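Local coordinates for VP1 (Polyomavirus HPyV7, PDB 4PCH), which forms the capsid of a T=7 icosahedral virus, this jelly-roll portion assembling as a pentamer, and probably serves in attachment to host cells, at residues B[65-70]-B[222-227]; B[83-88]-B[262-267]; B[129-134]-B[153-158]. One frame throughout, in Å; residues are numbered along the deposited sequence. Where two conformers were deposited one is given.

Interaction 1: B[65-70]-B[222-227]; sequences VINLPE and FGSVYL
With CG1 anti to the backbone N (chi1 -172°), V65 sets that methyl over one face of the Y226 ring, displaced toward the rim, a CH-pi contact with V65 CG1 3.9 Å from the centroid of the Y226 ring. The two side chains run side by side, and V65 CG1 also rests on S224 CB at 3.6 Å. On the opposite face of this antiparallel pair, I66 CB packs on V225 CG1 at 3.8 Å, and L68 CD2 reaches the same V225 methyl.

I66 and V225 are the hydrogen-bonded pair: I66 N gives V225 O a nearly straight 2.9 Å bond (178°), and V225 N returns one to I66 O. Past the strand end, L68 N bonds to G223 O at 2.8 Å. A water donates to both G223 O and L68 O, so G223 O takes two donors. S224 OG gives its proton to N67 OD1 at 2.8 Å, in the carbonyl plane on a lone pair; N67 was deposited in two conformers, so this bond, described for one, may not always be made.

The two faces differ in chemistry: V65 and N67 lie exposed beside S224 and Y226, while I66 and V225, with L68 and L227 alongside, meet through hydrocarbon groups.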
loop_
_atom_site.group_PDB
_atom_site.type_symbol
_atom_site.label_atom_id
_atom_site.label_comp_id
_atom_site.label_asym_id
_atom_site.label_seq_id
_atom_site.Cartn_x
_atom_site.Cartn_y
_atom_site.Cartn_z
ATOM N N VAL B 65 -27.225 -3.195 -20.310
ATOM C CA VAL B 65 -28.504 -2.716 -19.809
ATOM C C VAL B 65 -29.338 -3.953 -19.528
ATOM O O VAL B 65 -29.691 -4.706 -20.449
ATOM C CB VAL B 65 -29.232 -1.787 -20.780
ATOM C CG1 VAL B 65 -30.451 -1.184 -20.097
ATOM C CG2 VAL B 65 -28.318 -0.665 -21.247
ATOM N N ILE B 66 -29.635 -4.147 -18.249
ATOM C CA ILE B 66 -30.241 -5.373 -17.756
ATOM C C ILE B 66 -31.685 -5.066 -17.380
ATOM O O ILE B 66 -31.936 -4.251 -16.504
ATOM C CB ILE B 66 -29.514 -5.915 -16.496
ATOM C CG1 ILE B 66 -27.993 -6.039 -16.701
ATOM C CG2 ILE B 66 -30.098 -7.263 -16.102
ATOM C CD1 ILE B 66 -27.595 -6.809 -17.924
ATOM N N ASN B 67 -32.618 -5.735 -18.038
ATOM C CA ASN B 67 -34.025 -5.534 -17.739
ATOM C C ASN B 67 -34.401 -6.172 -16.376
ATOM O O ASN B 67 -33.927 -7.234 -16.012
ATOM C CB ASN B 67 -34.894 -6.064 -18.874
ATOM C CG ASN B 67 -34.629 -5.355 -20.206
ATOM O OD1 ASN B 67 -34.360 -4.148 -20.255
ATOM N ND2 ASN B 67 -34.703 -6.099 -21.279
ATOM N N LEU B 68 -35.249 -5.493 -15.627
ATOM C CA LEU B 68 -35.704 -5.982 -14.338
ATOM C C LEU B 68 -37.145 -6.441 -14.509
ATOM O O LEU B 68 -37.795 -6.063 -15.456
ATOM C CB LEU B 68 -35.627 -4.860 -13.301
ATOM C CG LEU B 68 -34.210 -4.291 -13.173
ATOM C CD1 LEU B 68 -34.225 -3.034 -12.335
ATOM C CD2 LEU B 68 -33.254 -5.305 -12.578
ATOM N N PRO B 69 -37.665 -7.233 -13.563
ATOM C CA PRO B 69 -39.019 -7.719 -13.739
ATOM C C PRO B 69 -40.074 -6.624 -13.731
ATOM O O PRO B 69 -39.906 -5.626 -13.044
ATOM C CB PRO B 69 -39.212 -8.665 -12.551
ATOM C CG PRO B 69 -37.845 -9.033 -12.121
ATOM C CD PRO B 69 -37.002 -7.824 -12.394
ATOM N N GLU B 70 -41.160 -6.811 -14.474
ATOM C CA GLU B 70 -42.294 -5.901 -14.365
ATOM C C GLU B 70 -42.807 -5.951 -12.904
ATOM O O GLU B 70 -42.834 -7.012 -12.281
ATOM C CB GLU B 70 -43.420 -6.307 -15.317
ATOM C CG GLU B 70 -44.675 -5.460 -15.184
ATOM C CD GLU B 70 -45.803 -5.952 -16.057
ATOM O OE1 GLU B 70 -45.505 -6.581 -17.098
ATOM O OE2 GLU B 70 -46.982 -5.716 -15.698
ATOM N N PHE B 222 -36.688 3.313 -15.096
ATOM C CA PHE B 222 -37.004 2.926 -16.474
ATOM C C PHE B 222 -37.182 1.423 -16.622
ATOM O O PHE B 222 -37.379 0.959 -17.742
ATOM C CB PHE B 222 -35.913 3.386 -17.460
ATOM C CG PHE B 222 -35.624 4.864 -17.436
ATOM C CD1 PHE B 222 -36.584 5.791 -17.110
ATOM C CD2 PHE B 222 -34.365 5.320 -17.814
ATOM C CE1 PHE B 222 -36.301 7.148 -17.122
ATOM C CE2 PHE B 222 -34.083 6.667 -17.840
ATOM C CZ PHE B 222 -35.039 7.577 -17.492
ATOM N N GLY B 223 -37.029 0.666 -15.527
ATOM C CA GLY B 223 -37.216 -0.792 -15.544
ATOM C C GLY B 223 -35.992 -1.623 -15.884
ATOM O O GLY B 223 -36.083 -2.840 -16.106
ATOM N N SER B 224 -34.833 -0.972 -15.921
ATOM C CA SER B 224 -33.575 -1.630 -16.183
ATOM C C SER B 224 -32.509 -1.030 -15.291
ATOM O O SER B 224 -32.654 0.090 -14.830
ATOM C CB SER B 224 -33.104 -1.397 -17.628
ATOM O OG SER B 224 -33.994 -1.894 -18.584
ATOM N N VAL B 225 -31.425 -1.780 -15.118
ATOM C CA VAL B 225 -30.226 -1.284 -14.435
ATOM C C VAL B 225 -29.109 -1.190 -15.477
ATOM O O VAL B 225 -28.984 -2.050 -16.353
ATOM C CB VAL B 225 -29.861 -2.136 -13.211
ATOM C CG1 VAL B 225 -29.549 -3.567 -13.565
ATOM C CG2 VAL B 225 -28.689 -1.523 -12.449
ATOM N N TYR B 226 -28.309 -0.132 -15.367
ATOM C CA TYR B 226 -27.304 0.223 -16.356
ATOM C C TYR B 226 -25.960 -0.003 -15.689
ATOM O O TYR B 226 -25.719 0.547 -14.603
ATOM C CB TYR B 226 -27.435 1.697 -16.767
ATOM C CG TYR B 226 -28.704 1.969 -17.569
ATOM C CD1 TYR B 226 -29.938 1.887 -16.966
ATOM C CD2 TYR B 226 -28.653 2.277 -18.920
ATOM C CE1 TYR B 226 -31.102 2.097 -17.686
ATOM C CE2 TYR B 226 -29.800 2.499 -19.649
ATOM C CZ TYR B 226 -31.032 2.398 -19.021
ATOM O OH TYR B 226 -32.200 2.605 -19.701
ATOM N N LEU B 227 -25.159 -0.871 -16.302
ATOM C CA LEU B 227 -23.804 -1.209 -15.830
ATOM C C LEU B 227 -22.793 -0.711 -16.819
ATOM O O LEU B 227 -22.993 -0.840 -18.022
ATOM C CB LEU B 227 -23.673 -2.721 -15.685
ATOM C CG LEU B 227 -24.669 -3.352 -14.701
ATOM C CD1 LEU B 227 -24.526 -4.856 -14.729
ATOM C CD2 LEU B 227 -24.524 -2.778 -13.293
HETATM O O HOH W 1 -38.376 -3.888 -16.675
#

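Interaction 2: B[83-88]-B[262-267]; sequences WEAYRL and FRVHCR
E84 OE1 is gripped twice, by R267 NE, 2.9 Å away across the strand pair, and by R269 NE on the same strand, while G217 N bonds to E84 OE2. R267 holds the carboxylate side-on, its NH2 donating to E84 OE2, also at 2.9 Å. The oxygens are met from above the carboxylate plane, whereas they lie close to the guanidinium plane; the two planes are 66° apart.

The same guanidinium lies flat on Y86, planes 9° apart, with R267 NH1 over the ring toward its rim. H265 CB covers the opposite ring face, so Y86 is sandwiched. That ring sits at a beta bulge: the register slips by one residue between A85 and R87, and Y86 N bonds to H265 O at 3.0 Å.

Beyond it, R87, its chain bent at chi3, lays its guanidinium on the H265 ring, planes 28° apart. E89 bridges the two, a salt bridge to R87 NH1 and a hydrogen bond from its other oxygen to H265 NE2, while R87 NH2 forms a salt bridge to E213 of a neighbouring subunit. On the sheet face of A85, V264 and C266, A85 CB meets V264 CG1 at 3.6 Å. Strand 79-93 runs between 253-271 and 208-219, and strand 9-27 borders 253-271.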
loop_
_atom_site.group_PDB
_atom_site.type_symbol
_atom_site.label_atom_id
_atom_site.label_comp_id
_atom_site.label_asym_id
_atom_site.label_seq_id
_atom_site.Cartn_x
_atom_site.Cartn_y
_atom_site.Cartn_z
ATOM N N TRP B 83 -37.987 -0.553 -8.735
ATOM C CA TRP B 83 -36.852 -1.296 -8.215
ATOM C C TRP B 83 -35.761 -0.331 -7.778
ATOM O O TRP B 83 -35.423 0.616 -8.500
ATOM C CB TRP B 83 -36.287 -2.227 -9.259
ATOM C CG TRP B 83 -37.181 -3.372 -9.597
ATOM C CD1 TRP B 83 -37.800 -3.603 -10.798
ATOM C CD2 TRP B 83 -37.496 -4.491 -8.759
ATOM N NE1 TRP B 83 -38.507 -4.771 -10.737
ATOM C CE2 TRP B 83 -38.338 -5.337 -9.501
ATOM C CE3 TRP B 83 -37.171 -4.844 -7.441
ATOM C CZ2 TRP B 83 -38.868 -6.519 -8.973
ATOM C CZ3 TRP B 83 -37.675 -6.027 -6.923
ATOM C CH2 TRP B 83 -38.513 -6.850 -7.685
ATOM N N GLU B 84 -35.243 -0.574 -6.579
ATOM C CA GLU B 84 -34.128 0.176 -6.001
ATOM C C GLU B 84 -32.933 -0.763 -5.793
ATOM O O GLU B 84 -33.041 -1.762 -5.061
ATOM C CB GLU B 84 -34.569 0.770 -4.656
ATOM C CG GLU B 84 -33.492 1.499 -3.873
ATOM C CD GLU B 84 -33.859 1.727 -2.406
ATOM O OE1 GLU B 84 -34.928 1.226 -1.969
ATOM O OE2 GLU B 84 -33.061 2.375 -1.688
ATOM N N ALA B 85 -31.808 -0.444 -6.434
ATOM C CA ALA B 85 -30.612 -1.252 -6.307
ATOM C C ALA B 85 -29.817 -0.684 -5.138
ATOM O O ALA B 85 -29.381 0.464 -5.181
ATOM C CB ALA B 85 -29.793 -1.234 -7.587
ATOM N N TYR B 86 -29.686 -1.471 -4.072
ATOM C CA TYR B 86 -29.120 -0.985 -2.806
ATOM C C TYR B 86 -27.729 -1.543 -2.492
ATOM O O TYR B 86 -27.064 -1.055 -1.589
ATOM C CB TYR B 86 -30.084 -1.253 -1.639
ATOM C CG TYR B 86 -30.406 -2.716 -1.420
ATOM C CD1 TYR B 86 -31.473 -3.317 -2.064
ATOM C CD2 TYR B 86 -29.635 -3.494 -0.567
ATOM C CE1 TYR B 86 -31.768 -4.663 -1.870
ATOM C CE2 TYR B 86 -29.921 -4.826 -0.358
ATOM C CZ TYR B 86 -30.977 -5.412 -1.006
ATOM O OH TYR B 86 -31.209 -6.739 -0.770
ATOM N N ARG B 87 -27.271 -2.523 -3.266
ATOM C CA ARG B 87 -25.993 -3.173 -2.989
ATOM C C ARG B 87 -25.562 -3.891 -4.238
ATOM O O ARG B 87 -26.401 -4.377 -5.000
ATOM C CB ARG B 87 -26.184 -4.168 -1.817
ATOM C CG ARG B 87 -25.044 -5.099 -1.472
ATOM C CD ARG B 87 -25.195 -5.665 -0.047
ATOM N NE ARG B 87 -26.232 -6.698 0.094
ATOM C CZ ARG B 87 -26.083 -7.982 -0.249
ATOM N NH1 ARG B 87 -24.954 -8.417 -0.796
ATOM N NH2 ARG B 87 -27.076 -8.842 -0.068
ATOM N N LEU B 88 -24.255 -3.943 -4.474
ATOM C CA LEU B 88 -23.757 -4.807 -5.535
ATOM C C LEU B 88 -22.480 -5.506 -5.120
ATOM O O LEU B 88 -21.796 -5.068 -4.191
ATOM C CB LEU B 88 -23.569 -4.053 -6.836
ATOM C CG LEU B 88 -22.467 -3.016 -7.009
ATOM C CD1 LEU B 88 -21.075 -3.640 -7.161
ATOM C CD2 LEU B 88 -22.755 -2.130 -8.206
ATOM N N PHE B 262 -20.886 -8.531 -12.177
ATOM C CA PHE B 262 -21.708 -7.725 -11.279
ATOM C C PHE B 262 -22.848 -8.594 -10.775
ATOM O O PHE B 262 -23.419 -9.366 -11.549
ATOM C CB PHE B 262 -22.378 -6.557 -11.995
ATOM C CG PHE B 262 -21.448 -5.467 -12.463
ATOM C CD1 PHE B 262 -20.763 -5.586 -13.661
ATOM C CD2 PHE B 262 -21.282 -4.298 -11.706
ATOM C CE1 PHE B 262 -19.953 -4.551 -14.120
ATOM C CE2 PHE B 262 -20.471 -3.262 -12.159
ATOM C CZ PHE B 262 -19.815 -3.397 -13.387
ATOM N N ARG B 263 -23.174 -8.478 -9.485
ATOM C CA ARG B 263 -24.439 -8.970 -8.944
ATOM C C ARG B 263 -25.126 -7.765 -8.294
ATOM O O ARG B 263 -24.578 -7.140 -7.391
ATOM C CB ARG B 263 -24.224 -10.071 -7.887
ATOM C CG ARG B 263 -25.532 -10.643 -7.343
ATOM C CD ARG B 263 -25.336 -11.693 -6.263
ATOM N NE ARG B 263 -24.471 -12.811 -6.642
ATOM C CZ ARG B 263 -23.179 -12.944 -6.334
ATOM N NH1 ARG B 263 -22.529 -14.026 -6.743
ATOM N NH2 ARG B 263 -22.499 -11.993 -5.665
ATOM N N VAL B 264 -26.325 -7.441 -8.749
ATOM C CA VAL B 264 -27.004 -6.232 -8.275
ATOM C C VAL B 264 -28.210 -6.681 -7.466
ATOM O O VAL B 264 -29.043 -7.466 -7.969
ATOM C CB VAL B 264 -27.460 -5.344 -9.464
ATOM C CG1 VAL B 264 -28.195 -4.110 -8.970
ATOM C CG2 VAL B 264 -26.267 -4.900 -10.312
ATOM N N HIS B 265 -28.323 -6.186 -6.231
ATOM C CA HIS B 265 -29.436 -6.527 -5.363
ATOM C C HIS B 265 -30.452 -5.421 -5.326
ATOM O O HIS B 265 -30.107 -4.272 -5.072
ATOM C CB HIS B 265 -28.923 -6.775 -3.961
ATOM C CG HIS B 265 -27.869 -7.826 -3.900
ATOM N ND1 HIS B 265 -28.137 -9.120 -3.503
ATOM C CD2 HIS B 265 -26.548 -7.783 -4.181
ATOM C CE1 HIS B 265 -27.021 -9.826 -3.544
ATOM N NE2 HIS B 265 -26.050 -9.040 -3.966
ATOM N N CYS B 266 -31.705 -5.782 -5.570
ATOM C CA CYS B 266 -32.813 -4.813 -5.695
ATOM C C CYS B 266 -33.937 -5.120 -4.714
ATOM O O CYS B 266 -34.185 -6.276 -4.369
ATOM C CB CYS B 266 -33.400 -4.839 -7.095
ATOM S SG CYS B 266 -32.212 -4.440 -8.390
ATOM N N ARG B 267 -34.591 -4.061 -4.269
ATOM C CA ARG B 267 -35.822 -4.140 -3.482
ATOM C C ARG B 267 -36.787 -3.119 -4.093
ATOM O O ARG B 267 -36.432 -2.410 -5.027
ATOM C CB ARG B 267 -35.575 -3.831 -1.990
ATOM C CG ARG B 267 -35.085 -2.413 -1.730
ATOM C CD ARG B 267 -34.444 -2.245 -0.364
ATOM N NE ARG B 267 -33.868 -0.908 -0.238
ATOM C CZ ARG B 267 -32.911 -0.569 0.623
ATOM N NH1 ARG B 267 -32.447 -1.457 1.511
ATOM N NH2 ARG B 267 -32.437 0.672 0.614
HETATM O O HOH W 2 -32.394 -8.022 -3.000
#

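Interaction 3: B[129-134]-B[153-158]; sequences DVIGIN and DVASLQ
This is a buried van der Waals contact of isoleucine methyls against a loop backbone, with no hydrogen bond between the segments, where the loop following strand 141-142 passes the end of strand 129-132. I133 is the main contributor. Its CG1 is anti to the carbonyl carbon and chi2 is -73°, which brings CD1 onto the loop backbone: I133 CD1 lies 3.3 Å from V154 O and 3.7 Å from A155 N. The CG2 branch of I133 rests on the previous peptide, 3.7 Å from D153 O. A155 CB is met by two isoleucine tips, I131 CD1 at 4.3 Å and I133 CD1 at 4.4 Å.

Near the end of the contact, D153 CA approaches N134 O at 3.2 Å in a CA-H...O contact. V154 O, although touched by a methyl, has polar partners within its own loop: S156 N bonds to it at 2.9 Å, closing an inverse gamma turn centred on A155, and S152 OG bonds to it as well.

A neighbouring subunit joins in, its L93 packing on I131 and A155, its Y258 on I133, and its S42 OG bonding to D153 O. Within the chain, strand 129-132 is the middle of a three-stranded antiparallel sheet, between 174-176 and 161-163, the strand into which this loop leads.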
loop_
_atom_site.group_PDB
_atom_site.type_symbol
_atom_site.label_atom_id
_atom_site.label_comp_id
_atom_site.label_asym_id
_atom_site.label_seq_id
_atom_site.Cartn_x
_atom_site.Cartn_y
_atom_site.Cartn_z
ATOM N N ASP B 129 -23.041 9.419 -17.206
ATOM C CA ASP B 129 -22.683 10.757 -17.705
ATOM C C ASP B 129 -21.154 10.882 -17.712
ATOM O O ASP B 129 -20.489 10.595 -16.672
ATOM C CB ASP B 129 -23.272 11.834 -16.794
ATOM C CG ASP B 129 -24.784 11.805 -16.741
ATOM O OD1 ASP B 129 -25.439 11.943 -17.821
ATOM O OD2 ASP B 129 -25.327 11.681 -15.611
ATOM N N VAL B 130 -20.608 11.336 -18.854
ATOM C CA VAL B 130 -19.147 11.507 -19.009
ATOM C C VAL B 130 -18.809 12.881 -19.575
ATOM O O VAL B 130 -19.639 13.562 -20.202
ATOM C CB VAL B 130 -18.510 10.427 -19.949
ATOM C CG1 VAL B 130 -18.369 9.120 -19.204
ATOM C CG2 VAL B 130 -19.319 10.254 -21.221
ATOM N N ILE B 131 -17.568 13.289 -19.330
ATOM C CA ILE B 131 -17.018 14.506 -19.881
ATOM C C ILE B 131 -15.939 14.125 -20.901
ATOM O O ILE B 131 -15.097 13.242 -20.645
ATOM C CB ILE B 131 -16.399 15.407 -18.797
ATOM C CG1 ILE B 131 -17.369 15.658 -17.648
ATOM C CG2 ILE B 131 -15.953 16.727 -19.410
ATOM C CD1 ILE B 131 -16.737 16.413 -16.511
ATOM N N GLY B 132 -15.999 14.747 -22.064
ATOM C CA GLY B 132 -14.994 14.525 -23.117
ATOM C C GLY B 132 -13.791 15.411 -22.899
ATOM O O GLY B 132 -13.942 16.618 -22.793
ATOM N N ILE B 133 -12.598 14.817 -22.795
ATOM C CA ILE B 133 -11.378 15.592 -22.605
ATOM C C ILE B 133 -10.309 15.042 -23.518
ATOM O O ILE B 133 -10.041 13.850 -23.492
ATOM C CB ILE B 133 -10.816 15.466 -21.159
ATOM C CG1 ILE B 133 -11.846 15.976 -20.160
ATOM C CG2 ILE B 133 -9.501 16.232 -21.048
ATOM C CD1 ILE B 133 -12.004 17.467 -20.144
ATOM N N ASN B 134 -9.741 15.908 -24.344
ATOM C CA ASN B 134 -8.543 15.529 -25.101
ATOM C C ASN B 134 -7.355 16.119 -24.322
ATOM O O ASN B 134 -7.274 17.334 -24.199
ATOM C CB ASN B 134 -8.591 16.066 -26.521
ATOM C CG ASN B 134 -7.417 15.566 -27.365
ATOM O OD1 ASN B 134 -6.332 15.342 -26.843
ATOM N ND2 ASN B 134 -7.645 15.363 -28.664
ATOM N N ASP B 153 -9.101 20.414 -22.987
ATOM C CA ASP B 153 -8.184 19.645 -22.128
ATOM C C ASP B 153 -8.492 19.823 -20.632
ATOM O O ASP B 153 -7.808 19.259 -19.781
ATOM C CB ASP B 153 -6.710 20.022 -22.427
ATOM C CG ASP B 153 -6.349 21.421 -21.967
ATOM O OD1 ASP B 153 -7.221 22.298 -21.945
ATOM O OD2 ASP B 153 -5.177 21.667 -21.673
ATOM N N VAL B 154 -9.541 20.578 -20.321
ATOM C CA VAL B 154 -9.952 20.771 -18.931
ATOM C C VAL B 154 -11.447 20.541 -18.828
ATOM O O VAL B 154 -12.202 20.764 -19.792
ATOM C CB VAL B 154 -9.612 22.165 -18.382
ATOM C CG1 VAL B 154 -8.094 22.302 -18.228
ATOM C CG2 VAL B 154 -10.160 23.267 -19.256
ATOM N N ALA B 155 -11.863 20.199 -17.624
ATOM C CA ALA B 155 -13.251 19.875 -17.318
ATOM C C ALA B 155 -14.070 21.107 -17.008
ATOM O O ALA B 155 -14.747 21.200 -15.955
ATOM C CB ALA B 155 -13.283 18.873 -16.174
ATOM N N SER B 156 -14.054 22.044 -17.956
ATOM C CA SER B 156 -14.774 23.289 -17.866
ATOM C C SER B 156 -16.268 23.089 -18.122
ATOM O O SER B 156 -16.700 22.014 -18.538
ATOM C CB SER B 156 -14.244 24.278 -18.895
ATOM O OG SER B 156 -14.520 23.803 -20.190
ATOM N N LEU B 157 -17.028 24.156 -17.877
ATOM C CA LEU B 157 -18.456 24.155 -18.151
ATOM C C LEU B 157 -18.732 23.879 -19.623
ATOM O O LEU B 157 -19.779 23.346 -19.954
ATOM C CB LEU B 157 -19.077 25.495 -17.755
ATOM C CG LEU B 157 -19.150 25.828 -16.260
ATOM C CD1 LEU B 157 -19.631 27.261 -16.071
ATOM C CD2 LEU B 157 -20.062 24.850 -15.531
ATOM N N GLN B 158 -17.784 24.249 -20.483
ATOM C CA GLN B 158 -17.868 24.093 -21.930
ATOM C C GLN B 158 -17.409 22.742 -22.497
ATOM O O GLN B 158 -17.635 22.475 -23.680
ATOM C CB GLN B 158 -16.996 25.166 -22.600
ATOM C CG GLN B 158 -17.521 26.589 -22.461
ATOM C CD GLN B 158 -17.184 27.233 -21.129
ATOM O OE1 GLN B 158 -16.194 26.884 -20.475
ATOM N NE2 GLN B 158 -18.004 28.190 -20.724
#

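Overall arrangement
Starting from the N terminus, the chain first lays down 65-70 and then 83-88, both of which wait for partners from much later in the sequence. Next comes 129-134, which meets 153-158 after a short excursion and closes interaction 3. Residues 222-227 then return to close interaction 1, and 262-267 close interaction 2. Interactions 1 and 2 therefore cross, and interaction 3 lies within both of their loops. The first two touch: strands 224-236 and 253-271 are neighbours in the large antiparallel sheet, and P69 O probably bonds to W83 NE1. Interaction 3 stands apart, its centre about 28 Å from that of interaction 1, where a loop packs on the middle strand of a small separate sheet at a subunit interface.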